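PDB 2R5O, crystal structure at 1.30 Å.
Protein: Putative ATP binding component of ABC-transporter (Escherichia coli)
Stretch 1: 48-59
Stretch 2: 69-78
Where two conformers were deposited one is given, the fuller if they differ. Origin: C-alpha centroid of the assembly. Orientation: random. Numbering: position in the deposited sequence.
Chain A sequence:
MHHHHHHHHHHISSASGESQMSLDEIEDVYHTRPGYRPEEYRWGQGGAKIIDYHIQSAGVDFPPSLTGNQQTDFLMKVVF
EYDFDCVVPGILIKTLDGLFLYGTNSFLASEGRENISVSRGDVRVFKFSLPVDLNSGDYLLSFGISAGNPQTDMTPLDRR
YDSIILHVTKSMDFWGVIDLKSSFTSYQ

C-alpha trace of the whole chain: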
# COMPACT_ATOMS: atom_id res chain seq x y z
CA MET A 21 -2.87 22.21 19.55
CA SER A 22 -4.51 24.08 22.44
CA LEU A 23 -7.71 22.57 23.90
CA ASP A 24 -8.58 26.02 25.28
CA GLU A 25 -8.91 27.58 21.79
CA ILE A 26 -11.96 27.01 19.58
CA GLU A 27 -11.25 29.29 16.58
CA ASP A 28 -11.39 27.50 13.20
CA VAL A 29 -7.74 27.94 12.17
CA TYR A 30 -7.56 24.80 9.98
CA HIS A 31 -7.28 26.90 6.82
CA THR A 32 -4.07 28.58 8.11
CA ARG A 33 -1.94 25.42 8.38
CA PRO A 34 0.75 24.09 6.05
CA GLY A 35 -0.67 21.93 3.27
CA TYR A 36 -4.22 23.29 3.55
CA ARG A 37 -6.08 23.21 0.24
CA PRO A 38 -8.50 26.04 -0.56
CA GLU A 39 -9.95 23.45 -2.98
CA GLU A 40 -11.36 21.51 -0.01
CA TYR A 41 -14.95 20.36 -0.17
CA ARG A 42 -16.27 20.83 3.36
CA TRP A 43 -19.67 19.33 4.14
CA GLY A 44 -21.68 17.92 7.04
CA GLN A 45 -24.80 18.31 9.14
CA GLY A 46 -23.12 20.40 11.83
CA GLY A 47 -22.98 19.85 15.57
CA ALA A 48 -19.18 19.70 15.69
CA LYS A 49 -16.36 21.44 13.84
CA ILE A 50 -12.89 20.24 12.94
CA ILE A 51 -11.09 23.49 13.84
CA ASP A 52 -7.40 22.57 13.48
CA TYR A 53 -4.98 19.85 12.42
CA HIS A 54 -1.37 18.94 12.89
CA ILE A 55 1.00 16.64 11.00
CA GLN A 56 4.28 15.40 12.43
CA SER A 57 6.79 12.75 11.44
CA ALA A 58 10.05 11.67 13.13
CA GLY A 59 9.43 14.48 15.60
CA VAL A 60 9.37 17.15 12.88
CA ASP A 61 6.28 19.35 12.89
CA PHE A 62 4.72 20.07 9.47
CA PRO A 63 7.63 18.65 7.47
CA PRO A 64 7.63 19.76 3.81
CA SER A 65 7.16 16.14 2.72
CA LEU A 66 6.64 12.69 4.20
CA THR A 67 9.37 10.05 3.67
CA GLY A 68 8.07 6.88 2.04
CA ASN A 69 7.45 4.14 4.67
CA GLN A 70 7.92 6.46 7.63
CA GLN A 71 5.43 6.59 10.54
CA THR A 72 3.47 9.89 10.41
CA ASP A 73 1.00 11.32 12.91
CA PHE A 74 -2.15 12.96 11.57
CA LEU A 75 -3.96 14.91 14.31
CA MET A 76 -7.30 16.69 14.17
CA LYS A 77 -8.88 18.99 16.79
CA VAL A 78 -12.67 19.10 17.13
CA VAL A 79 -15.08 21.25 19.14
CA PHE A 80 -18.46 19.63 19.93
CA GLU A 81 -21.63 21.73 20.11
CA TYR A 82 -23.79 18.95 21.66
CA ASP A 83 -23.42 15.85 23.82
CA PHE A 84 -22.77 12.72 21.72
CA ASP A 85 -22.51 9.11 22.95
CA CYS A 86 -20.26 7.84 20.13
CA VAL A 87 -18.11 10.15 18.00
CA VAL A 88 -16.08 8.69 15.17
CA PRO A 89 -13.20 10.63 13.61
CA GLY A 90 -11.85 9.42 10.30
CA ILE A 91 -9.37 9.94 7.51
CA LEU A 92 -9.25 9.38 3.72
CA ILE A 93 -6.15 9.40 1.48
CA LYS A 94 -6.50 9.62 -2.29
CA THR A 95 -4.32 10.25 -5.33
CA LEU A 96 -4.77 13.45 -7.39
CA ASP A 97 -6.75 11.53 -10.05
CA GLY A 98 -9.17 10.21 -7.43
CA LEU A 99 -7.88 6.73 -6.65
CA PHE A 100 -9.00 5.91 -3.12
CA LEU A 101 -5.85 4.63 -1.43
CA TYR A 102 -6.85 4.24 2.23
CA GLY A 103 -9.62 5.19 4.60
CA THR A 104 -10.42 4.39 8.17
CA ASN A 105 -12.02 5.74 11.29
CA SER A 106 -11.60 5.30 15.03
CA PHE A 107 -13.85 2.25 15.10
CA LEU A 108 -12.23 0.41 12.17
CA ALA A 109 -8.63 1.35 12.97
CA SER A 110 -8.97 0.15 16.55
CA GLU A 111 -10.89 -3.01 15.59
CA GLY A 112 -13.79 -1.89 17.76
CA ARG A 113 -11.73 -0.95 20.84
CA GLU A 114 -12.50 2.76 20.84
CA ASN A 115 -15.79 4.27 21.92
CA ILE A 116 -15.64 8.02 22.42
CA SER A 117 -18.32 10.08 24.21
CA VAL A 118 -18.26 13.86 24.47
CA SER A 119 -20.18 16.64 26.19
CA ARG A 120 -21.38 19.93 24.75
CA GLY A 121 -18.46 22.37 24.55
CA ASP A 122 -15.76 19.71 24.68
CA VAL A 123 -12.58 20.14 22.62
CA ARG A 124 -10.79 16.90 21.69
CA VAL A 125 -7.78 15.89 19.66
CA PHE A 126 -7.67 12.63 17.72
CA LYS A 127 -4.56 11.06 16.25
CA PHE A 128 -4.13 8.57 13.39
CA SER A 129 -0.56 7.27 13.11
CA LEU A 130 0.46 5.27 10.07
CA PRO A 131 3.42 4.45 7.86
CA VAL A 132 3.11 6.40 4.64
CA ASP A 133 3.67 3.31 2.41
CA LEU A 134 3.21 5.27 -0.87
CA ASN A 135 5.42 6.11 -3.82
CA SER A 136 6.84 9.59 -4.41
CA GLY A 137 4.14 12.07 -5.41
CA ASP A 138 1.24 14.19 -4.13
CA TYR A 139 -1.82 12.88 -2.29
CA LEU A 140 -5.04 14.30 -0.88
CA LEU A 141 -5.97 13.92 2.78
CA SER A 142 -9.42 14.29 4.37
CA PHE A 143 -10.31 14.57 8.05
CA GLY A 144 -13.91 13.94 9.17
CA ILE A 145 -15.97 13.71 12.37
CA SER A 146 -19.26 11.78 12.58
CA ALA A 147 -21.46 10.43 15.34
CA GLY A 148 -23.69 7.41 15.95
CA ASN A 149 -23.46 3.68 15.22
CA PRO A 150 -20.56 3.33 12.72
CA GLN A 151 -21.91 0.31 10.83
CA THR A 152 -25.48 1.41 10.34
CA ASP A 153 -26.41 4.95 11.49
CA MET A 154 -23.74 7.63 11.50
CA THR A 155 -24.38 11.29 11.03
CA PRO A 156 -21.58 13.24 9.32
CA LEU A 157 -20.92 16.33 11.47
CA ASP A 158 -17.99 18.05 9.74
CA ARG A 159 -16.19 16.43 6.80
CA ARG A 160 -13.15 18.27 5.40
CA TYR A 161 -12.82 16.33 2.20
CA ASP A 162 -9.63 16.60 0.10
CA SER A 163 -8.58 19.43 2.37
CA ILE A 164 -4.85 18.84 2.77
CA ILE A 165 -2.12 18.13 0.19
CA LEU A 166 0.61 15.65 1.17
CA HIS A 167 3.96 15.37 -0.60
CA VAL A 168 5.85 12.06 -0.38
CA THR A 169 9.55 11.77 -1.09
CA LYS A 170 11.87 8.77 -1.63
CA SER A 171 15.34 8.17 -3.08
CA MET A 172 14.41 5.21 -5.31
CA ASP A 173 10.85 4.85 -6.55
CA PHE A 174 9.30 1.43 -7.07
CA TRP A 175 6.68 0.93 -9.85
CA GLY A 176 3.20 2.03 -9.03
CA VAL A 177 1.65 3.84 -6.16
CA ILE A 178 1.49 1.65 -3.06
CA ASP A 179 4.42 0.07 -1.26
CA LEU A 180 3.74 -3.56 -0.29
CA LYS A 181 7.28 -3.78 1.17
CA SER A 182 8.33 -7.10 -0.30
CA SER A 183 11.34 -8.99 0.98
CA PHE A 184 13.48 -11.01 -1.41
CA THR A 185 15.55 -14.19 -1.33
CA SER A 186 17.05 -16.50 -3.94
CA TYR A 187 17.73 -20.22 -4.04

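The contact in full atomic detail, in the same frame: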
# COMPACT_ATOMS: atom_id res chain seq x y z
N ALA A 48 -20.58 19.69 15.29
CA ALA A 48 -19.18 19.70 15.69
C ALA A 48 -18.42 20.32 14.55
O ALA A 48 -18.90 20.32 13.41
CB ALA A 48 -18.68 18.28 15.92
N LYS A 49 -17.23 20.81 14.84
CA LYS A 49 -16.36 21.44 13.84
C LYS A 49 -14.94 20.96 14.03
O LYS A 49 -14.41 21.04 15.14
CB LYS A 49 -16.37 22.97 13.95
CG LYS A 49 -17.66 23.59 13.48
CD LYS A 49 -17.66 25.07 13.72
CE LYS A 49 -16.92 25.81 12.67
NZ LYS A 49 -17.27 27.29 12.79
N ILE A 50 -14.31 20.53 12.93
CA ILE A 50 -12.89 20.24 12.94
C ILE A 50 -12.21 21.60 12.76
O ILE A 50 -12.30 22.20 11.69
CB ILE A 50 -12.46 19.29 11.84
CG1 ILE A 50 -13.31 18.02 11.90
CG2 ILE A 50 -11.00 19.00 11.99
CD1 ILE A 50 -13.06 17.08 10.76
N ILE A 51 -11.58 22.11 13.81
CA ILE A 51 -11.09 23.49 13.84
C ILE A 51 -9.57 23.63 13.65
O ILE A 51 -9.08 24.73 13.47
CB ILE A 51 -11.53 24.20 15.14
CG1 ILE A 51 -11.22 23.37 16.39
CG2 ILE A 51 -13.02 24.52 15.07
CD1 ILE A 51 -11.40 24.17 17.68
N ASP A 52 -8.85 22.51 13.68
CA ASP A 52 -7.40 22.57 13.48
C ASP A 52 -6.90 21.18 13.15
O ASP A 52 -7.60 20.18 13.37
CB ASP A 52 -6.69 23.13 14.74
CG ASP A 52 -5.35 23.79 14.44
OD1 ASP A 52 -4.91 23.84 13.29
OD2 ASP A 52 -4.75 24.29 15.43
N TYR A 53 -5.69 21.12 12.60
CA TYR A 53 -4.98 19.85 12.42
C TYR A 53 -3.50 20.05 12.61
O TYR A 53 -3.00 21.19 12.60
CB TYR A 53 -5.27 19.23 11.05
CG TYR A 53 -4.66 19.94 9.85
CD1 TYR A 53 -3.42 19.56 9.31
CD2 TYR A 53 -5.32 20.98 9.24
CE1 TYR A 53 -2.89 20.20 8.22
CE2 TYR A 53 -4.80 21.62 8.12
CZ TYR A 53 -3.59 21.21 7.62
OH TYR A 53 -3.09 21.88 6.51
N HIS A 54 -2.81 18.94 12.76
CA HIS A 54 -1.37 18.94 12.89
C HIS A 54 -0.83 17.68 12.24
O HIS A 54 -1.44 16.63 12.33
CB HIS A 54 -0.95 18.99 14.37
CG HIS A 54 0.49 19.35 14.58
ND1 HIS A 54 0.92 20.66 14.57
CD2 HIS A 54 1.57 18.58 14.80
CE1 HIS A 54 2.23 20.67 14.79
NE2 HIS A 54 2.65 19.42 14.91
N ILE A 55 0.31 17.78 11.57
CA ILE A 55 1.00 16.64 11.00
C ILE A 55 2.42 16.66 11.50
O ILE A 55 3.06 17.72 11.53
CB ILE A 55 0.93 16.65 9.46
CG1 ILE A 55 -0.56 16.57 9.04
CG2 ILE A 55 1.72 15.48 8.86
CD1 ILE A 55 -0.84 16.70 7.54
N GLN A 56 2.92 15.51 11.92
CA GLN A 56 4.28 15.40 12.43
C GLN A 56 4.86 14.06 12.03
O GLN A 56 4.13 13.06 12.01
CB GLN A 56 4.32 15.62 13.93
CG GLN A 56 3.48 14.67 14.67
CD GLN A 56 3.23 15.08 16.11
OE1 GLN A 56 3.34 16.26 16.47
NE2 GLN A 56 2.85 14.11 16.95
N SER A 57 6.15 14.02 11.73
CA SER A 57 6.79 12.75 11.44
C SER A 57 8.24 12.81 11.89
O SER A 57 8.93 13.78 11.62
CB SER A 57 6.74 12.48 9.96
OG SER A 57 7.28 11.20 9.65
N ALA A 58 8.68 11.77 12.60
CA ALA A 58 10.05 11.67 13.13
C ALA A 58 10.34 12.88 14.02
O ALA A 58 11.48 13.33 14.13
CB ALA A 58 11.06 11.57 12.00
N GLY A 59 9.31 13.35 14.70
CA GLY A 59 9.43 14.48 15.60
C GLY A 59 9.43 15.86 14.96
O GLY A 59 9.52 16.86 15.66
N ASN A 69 7.37 5.20 3.64
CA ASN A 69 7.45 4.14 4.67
C ASN A 69 7.59 4.62 6.09
O ASN A 69 7.54 3.83 7.03
CB ASN A 69 8.52 3.09 4.36
CG ASN A 69 8.42 2.56 2.95
OD1 ASN A 69 9.44 2.42 2.26
ND2 ASN A 69 7.20 2.30 2.50
N GLN A 70 7.73 5.93 6.28
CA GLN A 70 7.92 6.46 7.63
C GLN A 70 6.59 6.66 8.37
O GLN A 70 5.62 7.18 7.81
CB GLN A 70 8.70 7.77 7.55
CG GLN A 70 9.21 8.27 8.85
CD GLN A 70 10.28 9.30 8.67
OE1 GLN A 70 11.38 8.99 8.25
NE2 GLN A 70 9.95 10.55 8.97
N GLN A 71 6.58 6.31 9.65
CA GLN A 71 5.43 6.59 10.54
C GLN A 71 5.16 8.10 10.64
O GLN A 71 6.08 8.87 10.90
CB GLN A 71 5.74 6.06 11.93
CG GLN A 71 4.54 5.82 12.86
CD GLN A 71 3.67 4.61 12.47
OE1 GLN A 71 3.98 3.86 11.56
NE2 GLN A 71 2.57 4.44 13.16
N THR A 72 3.92 8.48 10.37
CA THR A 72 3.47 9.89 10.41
C THR A 72 2.22 9.98 11.27
O THR A 72 1.36 9.09 11.21
CB THR A 72 3.20 10.42 8.99
OG1 THR A 72 4.44 10.36 8.27
CG2 THR A 72 2.66 11.80 8.98
N ASP A 73 2.15 11.03 12.08
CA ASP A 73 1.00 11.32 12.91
C ASP A 73 0.14 12.39 12.26
O ASP A 73 0.64 13.44 11.89
CB ASP A 73 1.42 11.83 14.29
CG ASP A 73 2.28 10.87 15.06
OD1 ASP A 73 2.15 9.64 14.94
OD2 ASP A 73 3.07 11.38 15.87
N PHE A 74 -1.15 12.09 12.15
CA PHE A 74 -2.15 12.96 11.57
C PHE A 74 -3.15 13.26 12.67
O PHE A 74 -3.91 12.37 13.08
CB PHE A 74 -2.85 12.25 10.40
CG PHE A 74 -1.92 11.91 9.26
CD1 PHE A 74 -1.62 12.84 8.29
CD2 PHE A 74 -1.35 10.64 9.15
CE1 PHE A 74 -0.79 12.50 7.23
CE2 PHE A 74 -0.53 10.35 8.11
CZ PHE A 74 -0.26 11.28 7.14
N LEU A 75 -3.14 14.49 13.17
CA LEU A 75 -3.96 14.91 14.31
C LEU A 75 -5.02 15.90 13.87
O LEU A 75 -4.74 16.79 13.06
CB LEU A 75 -3.11 15.55 15.42
CG LEU A 75 -2.04 14.64 16.01
CD1 LEU A 75 -0.69 14.81 15.32
CD2 LEU A 75 -1.92 14.85 17.51
N MET A 76 -6.21 15.76 14.43
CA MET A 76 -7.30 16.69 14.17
C MET A 76 -7.92 17.13 15.49
O MET A 76 -8.07 16.33 16.40
CB MET A 76 -8.37 16.06 13.25
CG MET A 76 -8.79 14.63 13.64
SD MET A 76 -10.10 13.87 12.65
CE MET A 76 -11.43 14.74 13.36
N LYS A 77 -8.26 18.42 15.59
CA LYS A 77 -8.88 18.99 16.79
C LYS A 77 -10.32 19.35 16.46
O LYS A 77 -10.60 19.98 15.44
CB LYS A 77 -8.13 20.23 17.22
CG LYS A 77 -8.70 20.83 18.51
CD LYS A 77 -7.81 21.91 19.13
CE LYS A 77 -7.91 23.20 18.38
NZ LYS A 77 -7.37 24.38 19.17
N VAL A 78 -11.23 18.94 17.34
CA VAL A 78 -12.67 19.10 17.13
C VAL A 78 -13.30 19.77 18.34
O VAL A 78 -13.00 19.40 19.49
CB VAL A 78 -13.37 17.75 16.93
CG1 VAL A 78 -14.85 17.94 16.62
CG2 VAL A 78 -12.67 16.96 15.83
O HOH W 1 6.96 11.15 7.00
O HOH W 2 7.44 9.35 13.15

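A beta bulge interrupts the antiparallel pairing of these two strands: Ile 50 lies across from Val 78 and Asp 52 from Lys 77, so Ile 51 is the extra residue. The ladder nevertheless continues through it, because Ile 51 N donates to Lys 77 O (2.9 Å) while Lys 77 N donates to Asp 52 O (2.9 Å). Beyond the bulge the register is regular. His 54 and Leu 75 exchange two backbone hydrogen bonds, N to O, each 2.9 Å, and Gln 56 and Asp 73 form the next such pair.

One face, carrying Ile 50, Ile 55, Phe 74, Met 76 and Val 78, is buried and largely apolar. Ile 50 CD1 meets Met 76 CE at 3.9 Å, and Ile 55 CG1 lies 3.9 Å from Phe 74 CD1; the isoleucines, Val 78, Met 76 and the ring of Phe 74 have no polar side-chain group to satisfy, which suits them to this buried surface.

The other face is more polar. Gln 56, with chi1 p, brings its amide close to the neighbouring strand, where NE2 donates to Asp 73 OD2 (2.9 Å). Lys 77 lays its long aliphatic chain along the bulge, its CE 3.7 Å from Ile 51 CD1.

At the far end Ser 57 OG accepts from Gln 70 NE2 (2.8 Å) and donates to Gln 71 O (2.9 Å), a double role suited to a small hydroxyl. A water bridges Ala 58 N and Gln 71 O, extending the link past the strand.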